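Local structure of APL1 (Anopheles gambiae, 3O6N) at residues N45-V50 with S67-L73; H27-Q31 with R58-A62; Q7-K11 with V35-F39; L287-P293 with R312-F317. The protein probably pairs with the leucine-rich repeat protein LRIM1 in a heterodimer that regulates complement-like immunity in the mosquito. One frame throughout, in Å; residues are numbered along the deposited sequence.

Contact 1. Residues N45-V50 with S67-L73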
loop_
_atom_site.group_PDB
_atom_site.type_symbol
_atom_site.label_atom_id
_atom_site.label_comp_id
_atom_site.label_asym_id
_atom_site.label_seq_id
_atom_site.Cartn_x
_atom_site.Cartn_y
_atom_site.Cartn_z
ATOM N N ASN A 45 -3.534 -38.411 14.582
ATOM C CA ASN A 45 -3.326 -37.236 13.746
ATOM C C ASN A 45 -3.218 -35.989 14.616
ATOM O O ASN A 45 -4.073 -35.104 14.571
ATOM C CB ASN A 45 -4.467 -37.087 12.740
ATOM C CG ASN A 45 -4.763 -38.380 11.997
ATOM O OD1 ASN A 45 -3.851 -39.072 11.541
ATOM N ND2 ASN A 45 -6.044 -38.716 11.878
ATOM N N ASN A 46 -2.162 -35.932 15.416
ATOM C CA ASN A 46 -2.003 -34.869 16.397
ATOM C C ASN A 46 -1.107 -33.745 15.893
ATOM O O ASN A 46 -0.699 -32.876 16.663
ATOM C CB ASN A 46 -1.437 -35.438 17.697
ATOM C CG ASN A 46 -0.032 -35.981 17.529
ATOM O OD1 ASN A 46 0.414 -36.251 16.413
ATOM N ND2 ASN A 46 0.674 -36.144 18.640
ATOM N N GLN A 47 -0.798 -33.771 14.600
ATOM C CA GLN A 47 0.068 -32.756 14.010
ATOM C C GLN A 47 -0.567 -31.365 14.078
ATOM O O GLN A 47 -1.777 -31.208 13.905
ATOM C CB GLN A 47 0.434 -33.122 12.568
ATOM C CG GLN A 47 1.398 -34.302 12.443
ATOM C CD GLN A 47 0.709 -35.655 12.534
ATOM O OE1 GLN A 47 -0.503 -35.766 12.352
ATOM N NE2 GLN A 47 1.487 -36.693 12.816
ATOM N N LYS A 48 0.263 -30.359 14.330
ATOM C CA LYS A 48 -0.215 -28.995 14.525
ATOM C C LYS A 48 0.059 -28.099 13.319
ATOM O O LYS A 48 -0.600 -27.076 13.137
ATOM C CB LYS A 48 0.422 -28.386 15.776
ATOM C CG LYS A 48 0.089 -29.121 17.065
ATOM C CD LYS A 48 0.733 -28.437 18.260
ATOM C CE LYS A 48 0.253 -29.037 19.570
ATOM N NZ LYS A 48 0.781 -28.286 20.743
ATOM N N ILE A 49 1.036 -28.483 12.505
ATOM C CA ILE A 49 1.412 -27.693 11.337
ATOM C C ILE A 49 1.193 -28.515 10.074
ATOM O O ILE A 49 1.819 -29.556 9.883
ATOM C CB ILE A 49 2.885 -27.243 11.401
ATOM C CG1 ILE A 49 3.305 -26.953 12.847
ATOM C CG2 ILE A 49 3.112 -26.031 10.513
ATOM C CD1 ILE A 49 2.532 -25.839 13.505
ATOM N N VAL A 50 0.295 -28.051 9.215
ATOM C CA VAL A 50 -0.093 -28.833 8.051
ATOM C C VAL A 50 0.135 -28.084 6.749
ATOM O O VAL A 50 -0.354 -26.970 6.569
ATOM C CB VAL A 50 -1.574 -29.253 8.124
ATOM C CG1 VAL A 50 -2.009 -29.892 6.812
ATOM C CG2 VAL A 50 -1.794 -30.196 9.292
ATOM N N SER A 67 -10.350 -35.395 10.400
ATOM C CA SER A 67 -9.341 -36.353 10.843
ATOM C C SER A 67 -8.204 -35.685 11.608
ATOM O O SER A 67 -7.640 -36.272 12.529
ATOM C CB SER A 67 -8.775 -37.129 9.654
ATOM O OG SER A 67 -9.775 -37.920 9.042
ATOM N N PHE A 68 -7.862 -34.464 11.213
ATOM C CA PHE A 68 -6.827 -33.701 11.899
ATOM C C PHE A 68 -7.460 -32.571 12.699
ATOM O O PHE A 68 -7.735 -31.500 12.161
ATOM C CB PHE A 68 -5.817 -33.152 10.889
ATOM C CG PHE A 68 -4.928 -34.207 10.296
ATOM C CD1 PHE A 68 -3.584 -34.268 10.633
ATOM C CD2 PHE A 68 -5.437 -35.150 9.416
ATOM C CE1 PHE A 68 -2.761 -35.248 10.095
ATOM C CE2 PHE A 68 -4.622 -36.131 8.876
ATOM C CZ PHE A 68 -3.282 -36.178 9.215
ATOM N N ARG A 69 -7.691 -32.819 13.986
ATOM C CA ARG A 69 -8.461 -31.897 14.819
ATOM C C ARG A 69 -7.618 -31.077 15.796
ATOM O O ARG A 69 -8.158 -30.435 16.697
ATOM C CB ARG A 69 -9.545 -32.658 15.587
ATOM C CG ARG A 69 -10.493 -33.443 14.693
ATOM C CD ARG A 69 -11.670 -33.979 15.484
ATOM N NE ARG A 69 -12.586 -34.750 14.651
ATOM C CZ ARG A 69 -13.630 -35.423 15.122
ATOM N NH1 ARG A 69 -13.891 -35.417 16.422
ATOM N NH2 ARG A 69 -14.413 -36.103 14.295
ATOM N N GLN A 70 -6.304 -31.094 15.616
ATOM C CA GLN A 70 -5.417 -30.329 16.486
ATOM C C GLN A 70 -4.520 -29.387 15.685
ATOM O O GLN A 70 -3.468 -28.959 16.162
ATOM C CB GLN A 70 -4.578 -31.270 17.350
ATOM C CG GLN A 70 -5.416 -32.187 18.232
ATOM C CD GLN A 70 -4.608 -33.311 18.848
ATOM O OE1 GLN A 70 -3.500 -33.099 19.340
ATOM N NE2 GLN A 70 -5.159 -34.518 18.819
ATOM N N VAL A 71 -4.944 -29.067 14.466
ATOM C CA VAL A 71 -4.169 -28.193 13.594
ATOM C C VAL A 71 -4.178 -26.755 14.110
ATOM O O VAL A 71 -5.228 -26.218 14.461
ATOM C CB VAL A 71 -4.708 -28.215 12.149
ATOM C CG1 VAL A 71 -3.897 -27.279 11.263
ATOM C CG2 VAL A 71 -4.688 -29.636 11.592
ATOM N N GLU A 72 -3.001 -26.143 14.162
ATOM C CA GLU A 72 -2.875 -24.760 14.609
ATOM C C GLU A 72 -2.538 -23.852 13.434
ATOM O O GLU A 72 -3.001 -22.713 13.365
ATOM C CB GLU A 72 -1.807 -24.640 15.699
ATOM C CG GLU A 72 -2.126 -25.434 16.956
ATOM C CD GLU A 72 -1.090 -25.249 18.045
ATOM O OE1 GLU A 72 -0.002 -24.709 17.749
ATOM O OE2 GLU A 72 -1.364 -25.643 19.199
ATOM N N LEU A 73 -1.732 -24.370 12.514
ATOM C CA LEU A 73 -1.380 -23.651 11.296
ATOM C C LEU A 73 -1.705 -24.508 10.080
ATOM O O LEU A 73 -1.117 -25.570 9.882
ATOM C CB LEU A 73 0.105 -23.281 11.301
ATOM C CG LEU A 73 0.600 -22.304 10.228
ATOM C CD1 LEU A 73 1.947 -21.718 10.624
ATOM C CD2 LEU A 73 0.678 -22.961 8.855
HETATM O O HOH W 1 -6.734 -35.316 15.261
HETATM O O HOH W 2 -4.416 -32.405 13.853
#

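Contact 2. Residues H27-Q31 with R58-A62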
loop_
_atom_site.group_PDB
_atom_site.type_symbol
_atom_site.label_atom_id
_atom_site.label_comp_id
_atom_site.label_asym_id
_atom_site.label_seq_id
_atom_site.Cartn_x
_atom_site.Cartn_y
_atom_site.Cartn_z
ATOM N N HIS A 27 -4.446 -35.459 -4.848
ATOM C CA HIS A 27 -5.142 -34.987 -6.038
ATOM C C HIS A 27 -6.638 -35.241 -5.964
ATOM O O HIS A 27 -7.111 -36.359 -6.177
ATOM C CB HIS A 27 -4.524 -35.588 -7.300
ATOM C CG HIS A 27 -3.107 -35.161 -7.524
ATOM N ND1 HIS A 27 -2.766 -33.869 -7.862
ATOM C CD2 HIS A 27 -1.943 -35.845 -7.429
ATOM C CE1 HIS A 27 -1.454 -33.779 -7.980
ATOM N NE2 HIS A 27 -0.930 -34.964 -7.722
ATOM N N ILE A 28 -7.372 -34.182 -5.635
ATOM C CA ILE A 28 -8.819 -34.236 -5.524
ATOM C C ILE A 28 -9.399 -33.244 -6.510
ATOM O O ILE A 28 -9.031 -32.069 -6.498
ATOM C CB ILE A 28 -9.281 -33.825 -4.112
ATOM C CG1 ILE A 28 -8.662 -34.739 -3.053
ATOM C CG2 ILE A 28 -10.804 -33.826 -4.017
ATOM C CD1 ILE A 28 -8.957 -34.301 -1.634
ATOM N N ASP A 29 -10.288 -33.705 -7.380
ATOM C CA ASP A 29 -11.014 -32.780 -8.239
ATOM C C ASP A 29 -12.457 -32.658 -7.762
ATOM O O ASP A 29 -12.821 -33.206 -6.720
ATOM C CB ASP A 29 -10.940 -33.193 -9.713
ATOM C CG ASP A 29 -11.347 -34.631 -9.940
ATOM O OD1 ASP A 29 -12.564 -34.908 -9.947
ATOM O OD2 ASP A 29 -10.450 -35.480 -10.125
ATOM N N MET A 30 -13.271 -31.926 -8.515
ATOM C CA MET A 30 -14.661 -31.711 -8.138
ATOM C C MET A 30 -15.418 -33.037 -8.078
ATOM O O MET A 30 -16.249 -33.250 -7.195
ATOM C CB MET A 30 -15.332 -30.760 -9.130
ATOM C CG MET A 30 -14.488 -29.543 -9.482
ATOM S SD MET A 30 -14.366 -28.338 -8.145
ATOM C CE MET A 30 -15.681 -27.205 -8.590
ATOM N N GLN A 31 -15.111 -33.927 -9.018
ATOM C CA GLN A 31 -15.796 -35.212 -9.126
ATOM C C GLN A 31 -15.474 -36.151 -7.966
ATOM O O GLN A 31 -16.361 -36.819 -7.433
ATOM C CB GLN A 31 -15.440 -35.894 -10.451
ATOM C CG GLN A 31 -15.745 -35.061 -11.687
ATOM C CD GLN A 31 -15.318 -35.747 -12.972
ATOM O OE1 GLN A 31 -14.723 -36.825 -12.945
ATOM N NE2 GLN A 31 -15.618 -35.123 -14.105
ATOM N N ARG A 58 -9.305 -29.354 -5.748
ATOM C CA ARG A 58 -10.205 -28.407 -6.399
ATOM C C ARG A 58 -11.423 -28.098 -5.526
ATOM O O ARG A 58 -12.004 -27.015 -5.609
ATOM C CB ARG A 58 -10.587 -28.903 -7.796
ATOM C CG ARG A 58 -9.358 -29.313 -8.607
ATOM C CD ARG A 58 -9.562 -29.228 -10.112
ATOM N NE ARG A 58 -8.422 -29.792 -10.837
ATOM C CZ ARG A 58 -7.333 -29.109 -11.189
ATOM N NH1 ARG A 58 -7.219 -27.822 -10.891
ATOM N NH2 ARG A 58 -6.352 -29.718 -11.843
ATOM N N LYS A 59 -11.793 -29.053 -4.680
ATOM C CA LYS A 59 -12.743 -28.790 -3.606
ATOM C C LYS A 59 -12.113 -29.218 -2.287
ATOM O O LYS A 59 -11.635 -30.342 -2.160
ATOM C CB LYS A 59 -14.062 -29.535 -3.834
ATOM C CG LYS A 59 -15.039 -29.409 -2.674
ATOM C CD LYS A 59 -16.401 -30.007 -3.008
ATOM C CE LYS A 59 -17.375 -29.817 -1.850
ATOM N NZ LYS A 59 -18.758 -30.250 -2.195
ATOM N N LEU A 60 -12.092 -28.313 -1.316
ATOM C CA LEU A 60 -11.558 -28.631 0.003
ATOM C C LEU A 60 -12.559 -29.489 0.776
ATOM O O LEU A 60 -13.661 -29.035 1.076
ATOM C CB LEU A 60 -11.257 -27.348 0.778
ATOM C CG LEU A 60 -10.586 -27.530 2.142
ATOM C CD1 LEU A 60 -9.166 -28.070 1.981
ATOM C CD2 LEU A 60 -10.586 -26.222 2.910
ATOM N N PRO A 61 -12.176 -30.735 1.100
ATOM C CA PRO A 61 -13.084 -31.695 1.740
ATOM C C PRO A 61 -13.131 -31.560 3.258
ATOM O O PRO A 61 -12.157 -31.132 3.870
ATOM C CB PRO A 61 -12.466 -33.045 1.369
ATOM C CG PRO A 61 -10.992 -32.758 1.305
ATOM C CD PRO A 61 -10.858 -31.328 0.808
ATOM N N ALA A 62 -14.257 -31.940 3.853
ATOM C CA ALA A 62 -14.390 -31.956 5.305
ATOM C C ALA A 62 -13.491 -33.020 5.934
ATOM O O ALA A 62 -13.128 -32.928 7.106
ATOM C CB ALA A 62 -15.842 -32.193 5.699
#

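Contact 3. Residues Q7-K11 with V35-F39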
loop_
_atom_site.group_PDB
_atom_site.type_symbol
_atom_site.label_atom_id
_atom_site.label_comp_id
_atom_site.label_asym_id
_atom_site.label_seq_id
_atom_site.Cartn_x
_atom_site.Cartn_y
_atom_site.Cartn_z
ATOM N N GLN A 7 -10.449 -45.183 -3.193
ATOM C CA GLN A 7 -10.429 -44.608 -1.850
ATOM C C GLN A 7 -9.008 -44.401 -1.347
ATOM O O GLN A 7 -8.556 -45.108 -0.443
ATOM C CB GLN A 7 -11.205 -45.489 -0.867
ATOM C CG GLN A 7 -12.712 -45.363 -0.977
ATOM C CD GLN A 7 -13.435 -45.903 0.238
ATOM O OE1 GLN A 7 -12.840 -46.567 1.085
ATOM N NE2 GLN A 7 -14.726 -45.610 0.336
ATOM N N PRO A 8 -8.299 -43.425 -1.932
ATOM C CA PRO A 8 -6.920 -43.094 -1.562
ATOM C C PRO A 8 -6.800 -42.680 -0.103
ATOM O O PRO A 8 -7.729 -42.111 0.470
ATOM C CB PRO A 8 -6.597 -41.887 -2.453
ATOM C CG PRO A 8 -7.556 -41.972 -3.583
ATOM C CD PRO A 8 -8.805 -42.553 -3.005
ATOM N N GLU A 9 -5.643 -42.958 0.481
ATOM C CA GLU A 9 -5.363 -42.592 1.858
ATOM C C GLU A 9 -4.063 -41.799 1.901
ATOM O O GLU A 9 -2.987 -42.343 1.664
ATOM C CB GLU A 9 -5.261 -43.853 2.720
ATOM C CG GLU A 9 -4.814 -43.619 4.149
ATOM C CD GLU A 9 -4.844 -44.892 4.973
ATOM O OE1 GLU A 9 -3.802 -45.572 5.068
ATOM O OE2 GLU A 9 -5.914 -45.215 5.526
ATOM N N TYR A 10 -4.168 -40.509 2.194
ATOM C CA TYR A 10 -2.999 -39.640 2.215
ATOM C C TYR A 10 -2.460 -39.468 3.634
ATOM O O TYR A 10 -3.185 -39.055 4.538
ATOM C CB TYR A 10 -3.336 -38.284 1.596
ATOM C CG TYR A 10 -3.902 -38.379 0.195
ATOM C CD1 TYR A 10 -3.107 -38.774 -0.873
ATOM C CD2 TYR A 10 -5.229 -38.059 -0.061
ATOM C CE1 TYR A 10 -3.621 -38.861 -2.155
ATOM C CE2 TYR A 10 -5.752 -38.143 -1.337
ATOM C CZ TYR A 10 -4.945 -38.544 -2.380
ATOM O OH TYR A 10 -5.468 -38.625 -3.652
ATOM N N LYS A 11 -1.184 -39.792 3.817
ATOM C CA LYS A 11 -0.543 -39.732 5.124
ATOM C C LYS A 11 0.514 -38.637 5.149
ATOM O O LYS A 11 1.026 -38.238 4.105
ATOM C CB LYS A 11 0.127 -41.070 5.446
ATOM C CG LYS A 11 -0.812 -42.262 5.531
ATOM C CD LYS A 11 -1.541 -42.302 6.861
ATOM C CE LYS A 11 -2.203 -43.651 7.086
ATOM N NZ LYS A 11 -1.208 -44.756 7.217
ATOM N N VAL A 35 -12.463 -38.981 0.371
ATOM C CA VAL A 35 -11.087 -39.467 0.424
ATOM C C VAL A 35 -10.640 -39.544 1.883
ATOM O O VAL A 35 -11.330 -39.040 2.766
ATOM C CB VAL A 35 -10.143 -38.547 -0.377
ATOM C CG1 VAL A 35 -8.716 -39.051 -0.317
ATOM C CG2 VAL A 35 -10.606 -38.447 -1.820
ATOM N N TYR A 36 -9.497 -40.176 2.141
ATOM C CA TYR A 36 -9.015 -40.351 3.509
ATOM C C TYR A 36 -7.712 -39.611 3.786
ATOM O O TYR A 36 -6.793 -39.623 2.967
ATOM C CB TYR A 36 -8.831 -41.837 3.822
ATOM C CG TYR A 36 -10.123 -42.609 3.884
ATOM C CD1 TYR A 36 -11.237 -42.086 4.527
ATOM C CD2 TYR A 36 -10.237 -43.854 3.285
ATOM C CE1 TYR A 36 -12.424 -42.791 4.585
ATOM C CE2 TYR A 36 -11.420 -44.567 3.337
ATOM C CZ TYR A 36 -12.509 -44.029 3.987
ATOM O OH TYR A 36 -13.689 -44.732 4.041
ATOM N N PHE A 37 -7.647 -38.976 4.955
ATOM C CA PHE A 37 -6.449 -38.285 5.417
ATOM C C PHE A 37 -5.968 -38.893 6.727
ATOM O O PHE A 37 -6.775 -39.203 7.600
ATOM C CB PHE A 37 -6.731 -36.787 5.625
ATOM C CG PHE A 37 -6.893 -36.015 4.348
ATOM C CD1 PHE A 37 -5.785 -35.556 3.660
ATOM C CD2 PHE A 37 -8.151 -35.758 3.830
ATOM C CE1 PHE A 37 -5.926 -34.849 2.480
ATOM C CE2 PHE A 37 -8.300 -35.047 2.653
ATOM C CZ PHE A 37 -7.185 -34.594 1.976
ATOM N N GLY A 38 -4.655 -39.058 6.856
ATOM C CA GLY A 38 -4.058 -39.556 8.082
ATOM C C GLY A 38 -4.513 -40.955 8.464
ATOM O O GLY A 38 -4.910 -41.749 7.610
ATOM N N PHE A 39 -4.449 -41.253 9.758
ATOM C CA PHE A 39 -4.894 -42.539 10.286
ATOM C C PHE A 39 -6.376 -42.513 10.639
ATOM O O PHE A 39 -6.919 -41.473 11.007
ATOM C CB PHE A 39 -4.083 -42.916 11.525
ATOM C CG PHE A 39 -2.642 -43.215 11.236
ATOM C CD1 PHE A 39 -2.248 -44.488 10.849
ATOM C CD2 PHE A 39 -1.678 -42.228 11.353
ATOM C CE1 PHE A 39 -0.920 -44.766 10.582
ATOM C CE2 PHE A 39 -0.349 -42.500 11.088
ATOM C CZ PHE A 39 0.031 -43.770 10.702
#

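Contact 4. Residues L287-P293 with R312-F317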
loop_
_atom_site.group_PDB
_atom_site.type_symbol
_atom_site.label_atom_id
_atom_site.label_comp_id
_atom_site.label_asym_id
_atom_site.label_seq_id
_atom_site.Cartn_x
_atom_site.Cartn_y
_atom_site.Cartn_z
ATOM N N LEU A 287 4.591 27.345 -5.792
ATOM C CA LEU A 287 5.277 26.658 -4.708
ATOM C C LEU A 287 5.835 27.647 -3.695
ATOM O O LEU A 287 6.664 28.490 -4.035
ATOM C CB LEU A 287 6.427 25.822 -5.269
ATOM C CG LEU A 287 7.341 25.177 -4.227
ATOM C CD1 LEU A 287 6.602 24.068 -3.505
ATOM C CD2 LEU A 287 8.607 24.641 -4.890
ATOM N N ASN A 288 5.388 27.545 -2.450
ATOM C CA ASN A 288 5.964 28.354 -1.384
ATOM C C ASN A 288 6.295 27.508 -0.167
ATOM O O ASN A 288 5.429 27.229 0.661
ATOM C CB ASN A 288 5.033 29.505 -0.984
ATOM C CG ASN A 288 5.618 30.372 0.119
ATOM O OD1 ASN A 288 6.561 29.973 0.804
ATOM N ND2 ASN A 288 5.057 31.567 0.299
ATOM N N LEU A 289 7.555 27.102 -0.067
ATOM C CA LEU A 289 8.059 26.458 1.135
ATOM C C LEU A 289 9.130 27.339 1.777
ATOM O O LEU A 289 9.969 26.857 2.535
ATOM C CB LEU A 289 8.624 25.068 0.813
ATOM C CG LEU A 289 7.597 24.001 0.420
ATOM C CD1 LEU A 289 8.297 22.710 0.003
ATOM C CD2 LEU A 289 6.605 23.745 1.554
ATOM N N TYR A 290 9.097 28.632 1.466
ATOM C CA TYR A 290 10.055 29.576 2.041
ATOM C C TYR A 290 9.475 30.397 3.195
ATOM O O TYR A 290 10.221 30.896 4.035
ATOM C CB TYR A 290 10.657 30.498 0.970
ATOM C CG TYR A 290 9.660 31.097 0.003
ATOM C CD1 TYR A 290 9.078 32.338 0.244
ATOM C CD2 TYR A 290 9.320 30.430 -1.170
ATOM C CE1 TYR A 290 8.173 32.889 -0.649
ATOM C CE2 TYR A 290 8.420 30.970 -2.066
ATOM C CZ TYR A 290 7.846 32.196 -1.801
ATOM O OH TYR A 290 6.948 32.724 -2.701
ATOM N N GLY A 291 8.154 30.533 3.236
ATOM C CA GLY A 291 7.504 31.172 4.370
ATOM C C GLY A 291 7.890 30.469 5.660
ATOM O O GLY A 291 8.192 31.107 6.671
ATOM N N GLN A 292 7.869 29.140 5.620
ATOM C CA GLN A 292 8.397 28.321 6.702
ATOM C C GLN A 292 8.854 26.984 6.133
ATOM O O GLN A 292 8.038 26.090 5.890
ATOM C CB GLN A 292 7.354 28.106 7.803
ATOM C CG GLN A 292 7.881 27.319 8.996
ATOM C CD GLN A 292 6.871 27.213 10.128
ATOM O OE1 GLN A 292 6.185 28.181 10.457
ATOM N NE2 GLN A 292 6.773 26.029 10.727
ATOM N N PRO A 293 10.164 26.850 5.893
ATOM C CA PRO A 293 10.691 25.608 5.325
ATOM C C PRO A 293 10.460 24.434 6.256
ATOM O O PRO A 293 10.250 24.619 7.458
ATOM C CB PRO A 293 12.188 25.889 5.196
ATOM C CG PRO A 293 12.283 27.391 5.106
ATOM C CD PRO A 293 11.197 27.893 6.006
ATOM N N ARG A 312 12.579 31.611 -5.064
ATOM C CA ARG A 312 12.401 32.053 -3.684
ATOM C C ARG A 312 12.439 30.892 -2.690
ATOM O O ARG A 312 12.567 31.102 -1.486
ATOM C CB ARG A 312 11.111 32.861 -3.526
ATOM C CG ARG A 312 11.181 34.227 -4.171
ATOM C CD ARG A 312 9.878 34.991 -4.003
ATOM N NE ARG A 312 9.988 36.354 -4.518
ATOM C CZ ARG A 312 8.993 37.236 -4.508
ATOM N NH1 ARG A 312 7.809 36.889 -4.019
ATOM N NH2 ARG A 312 9.179 38.459 -4.992
ATOM N N ASN A 313 12.345 29.668 -3.199
ATOM C CA ASN A 313 12.358 28.489 -2.341
ATOM C C ASN A 313 13.762 28.063 -1.920
ATOM O O ASN A 313 13.938 27.008 -1.315
ATOM C CB ASN A 313 11.635 27.325 -3.020
ATOM C CG ASN A 313 10.132 27.517 -3.052
ATOM O OD1 ASN A 313 9.429 27.203 -2.085
ATOM N ND2 ASN A 313 9.629 28.041 -4.165
ATOM N N GLN A 314 14.752 28.891 -2.241
ATOM C CA GLN A 314 16.146 28.599 -1.911
ATOM C C GLN A 314 16.383 28.020 -0.510
ATOM O O GLN A 314 17.086 27.024 -0.370
ATOM C CB GLN A 314 17.024 29.839 -2.114
ATOM C CG GLN A 314 18.492 29.590 -1.808
ATOM C CD GLN A 314 19.373 30.775 -2.140
ATOM O OE1 GLN A 314 18.903 31.796 -2.649
ATOM N NE2 GLN A 314 20.661 30.648 -1.851
ATOM N N PRO A 315 15.815 28.652 0.532
ATOM C CA PRO A 315 16.062 28.159 1.892
ATOM C C PRO A 315 15.597 26.720 2.100
ATOM O O PRO A 315 16.202 25.996 2.890
ATOM C CB PRO A 315 15.255 29.124 2.778
ATOM C CG PRO A 315 14.305 29.818 1.852
ATOM C CD PRO A 315 15.011 29.887 0.532
ATOM N N GLN A 316 14.537 26.314 1.409
ATOM C CA GLN A 316 14.084 24.929 1.473
ATOM C C GLN A 316 15.025 24.024 0.676
ATOM O O GLN A 316 15.438 22.966 1.154
ATOM C CB GLN A 316 12.651 24.794 0.948
ATOM C CG GLN A 316 12.111 23.371 0.992
ATOM C CD GLN A 316 11.918 22.862 2.410
ATOM O OE1 GLN A 316 10.832 22.976 2.976
ATOM N NE2 GLN A 316 12.972 22.297 2.990
ATOM N N PHE A 317 15.353 24.450 -0.541
ATOM C CA PHE A 317 16.222 23.676 -1.430
ATOM C C PHE A 317 17.614 23.453 -0.839
ATOM O O PHE A 317 18.206 22.386 -1.013
ATOM C CB PHE A 317 16.368 24.375 -2.783
ATOM C CG PHE A 317 15.088 24.473 -3.574
ATOM C CD1 PHE A 317 14.035 23.609 -3.339
ATOM C CD2 PHE A 317 14.947 25.439 -4.562
ATOM C CE1 PHE A 317 12.860 23.704 -4.072
ATOM C CE2 PHE A 317 13.779 25.540 -5.298
ATOM C CZ PHE A 317 12.734 24.665 -5.054
#

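Contact 1. Residues N45-V50 with S67-L73
Ser67, the last residue of helix 63-67, offers its carbonyl O to Asn45 ND2 at 3.0 Å, while Asn45 OD1 takes the backbone N of Phe39. Phe68, where the chain leaves helical geometry, packs its ring face against the same asparagine: Asn45 CB sits 3.5 Å from the ring centroid in a CH-pi contact, and Phe23 meets the ring edge-to-face. Arg69 N and Gln70 N do not reach the 45-50 backbone directly. One water links Asn45 O (2.8 Å) to Arg69 N (3.0 Å), and another joins Asn45 O (2.8 Å) and Gln47 O (2.9 Å) to Gln70 N (2.9 Å). Val71 CG2 packs on Val50 CG2 at 3.7 Å. Glu72 N donates to Lys48 O at 2.8 Å, and Glu72 OE2 forms a long salt bridge of 3.7 Å with Lys48 NZ. Leu73 N donates to the same Lys48 O at 3.0 Å. Leu73 O then accepts from Val50 N at 2.9 Å, completing the parallel bridge between Ile49 and Leu73, on neighbouring strands (49-53 and 73-75) of this leucine-rich repeat solenoid. Successive coils thus pair directly at Lys48-Val50, whereas at Asn45-Gln47 the backbones stand apart and water links their polar groups.

Contact 2. Residues H27-Q31 with R58-A62
Segments 27-31 and 58-62 share a single backbone hydrogen bond, from Arg58 N, just before strand 59-60, to Ile28 O at the end of strand 27-28 (2.8 Å, 165°). The closest CA pair is Asp29 CA and Arg58 CA, 4.8 Å apart; Met30 CA and Lys59 CA follow at 5.7 Å. The bond continues the pairing of strand 27-28 with strand 56-57, where Ile28 also bonds to the backbone of Thr56. This is leucine-rich repeat architecture close to the N-terminal end of the solenoid: parallel rungs from successive coils, with Arg58 and Leu60 bonded in turn to Glu83 in the next coil. Of the residues that touch, Ile28 is the buried one; its CD1 rests 3.9 Å from Pro61 CG, and Phe37 touches both residues. Towards the surface, Arg58 runs its aliphatic portion past Asp29, with Arg58 CG 3.9 Å from Asp29 CA and Arg58 CD 4.2 Å from Asp29 CB. Its guanidinium NH1 finds a partner in Gln80 OE1. Met30, poorly ordered, brings SD to 3.7 Å from Arg58 O and 3.8 Å from Arg58 CB. Asp29 OD1 accepts a weak bond from Gln31 N at 2.9 Å, and Asp29 N donates to Thr32 OG1.

Contact 3. Residues Q7-K11 with V35-F39
Tyr10, Val35 and Phe37 form the apolar centre of this two-stranded parallel sheet, which lies at the N-terminal end of the leucine-rich repeat solenoid. Tyr10 CE2 presses against Val35 CG1 at 3.3 Å, and Tyr10 CD2 lies 4.2 Å from Phe37 CE1, the two rings inclined at 44° with centroids 5.9 Å apart. Phe37 turns to the repeats themselves, meeting Phe23 edge-to-face and touching Ala63 and Leu64 of helix 63-67. Pro8 CB borders this cluster, 4.1 Å from Val35 CG1. Along the backbone, strands 9-10 and 36-37 are joined by three bonds: Tyr36 N to Pro8 O (3.1 Å), Tyr10 N to Tyr36 O (2.9 Å) and Gly38 N to Tyr10 O (2.7 Å). Gly38, donor of the last bond, has phi 61°, a positive value readily adopted by a residue without a side chain. Glu9 and Tyr36 share the face opposite Tyr10 and Phe37, and both are exposed. At the polar edge, Gln7 OE1 approaches Tyr36 CE2 at 3.3 Å. Farther along, Lys11 NZ pairs with Glu9 OE1 at 3.5 Å and makes an off-centre cation-pi contact with Phe39, 4.0 Å from the ring centroid, while Lys11 CE lies over the ring face, also 4.0 Å from the centroid.

Contact 4. Residues L287-P293 with R312-F317
The side-chain amide of Asn313 bridges two backbone positions in the neighbouring coil: ND2 donates to Leu287 O at 3.0 Å and OD1 accepts from Leu289 N at 2.8 Å, both near-linear at 169°. ND2 also reaches Val310 O in its own coil. Asn313 stands at the N-cap position of helix 314-317, yet this side chain is spent on the adjacent coil and makes no capping bond; separately, Asn313 O accepts from Phe317 N at 3.0 Å, with a weak bond from Gln316 N at 2.9 Å. Asn288 OD1 serves the turn that follows, taking Tyr290 N at 2.9 Å and Gly291 N at 3.0 Å in an Asx turn and Asx motif. The contact lies late in the leucine-rich repeat solenoid, joining the segments that follow strands 276-278 and 299-301 of its parallel sheet. Gln316 OE1 accepts from Ile294 N, just past Pro293, and passes 3.5 Å from Pro293 CA. Apolar contacts accompany these bonds. Arg312 CB packs over the Tyr290 ring face, 3.7 Å from its centroid in a CH-pi contact; Tyr290 CB meets Pro315 CG at 3.8 Å, Pro293 CG lies 4.2 Å from Pro315 CB, and on the buried side Leu287 CD2 lies 4.1 Å from Phe317 CZ.

Contacts 1, 2 and 3 gather near the N-terminal end of the solenoid, whereas contact 4 lies on the other side of the chain's centre, its centre about 62 Å from that of contact 1 and about 71 Å from that of contact 3. Contact 3 joins the other two: Asn45 OD1 and Phe39 N, 2.9 Å apart, tie it to contact 1, and Phe37 CE2 lies 3.8 Å from Pro61 CG of contact 2. Contacts 1 and 2 do not touch, their nearest atoms being about 5 Å apart, but their segments interleave along the chain. Contacts 1, 2 and 4 join successive coils, whereas contact 3 fastens the N-terminal segment to the first coil; the glycans seen here adjoin none of their residues.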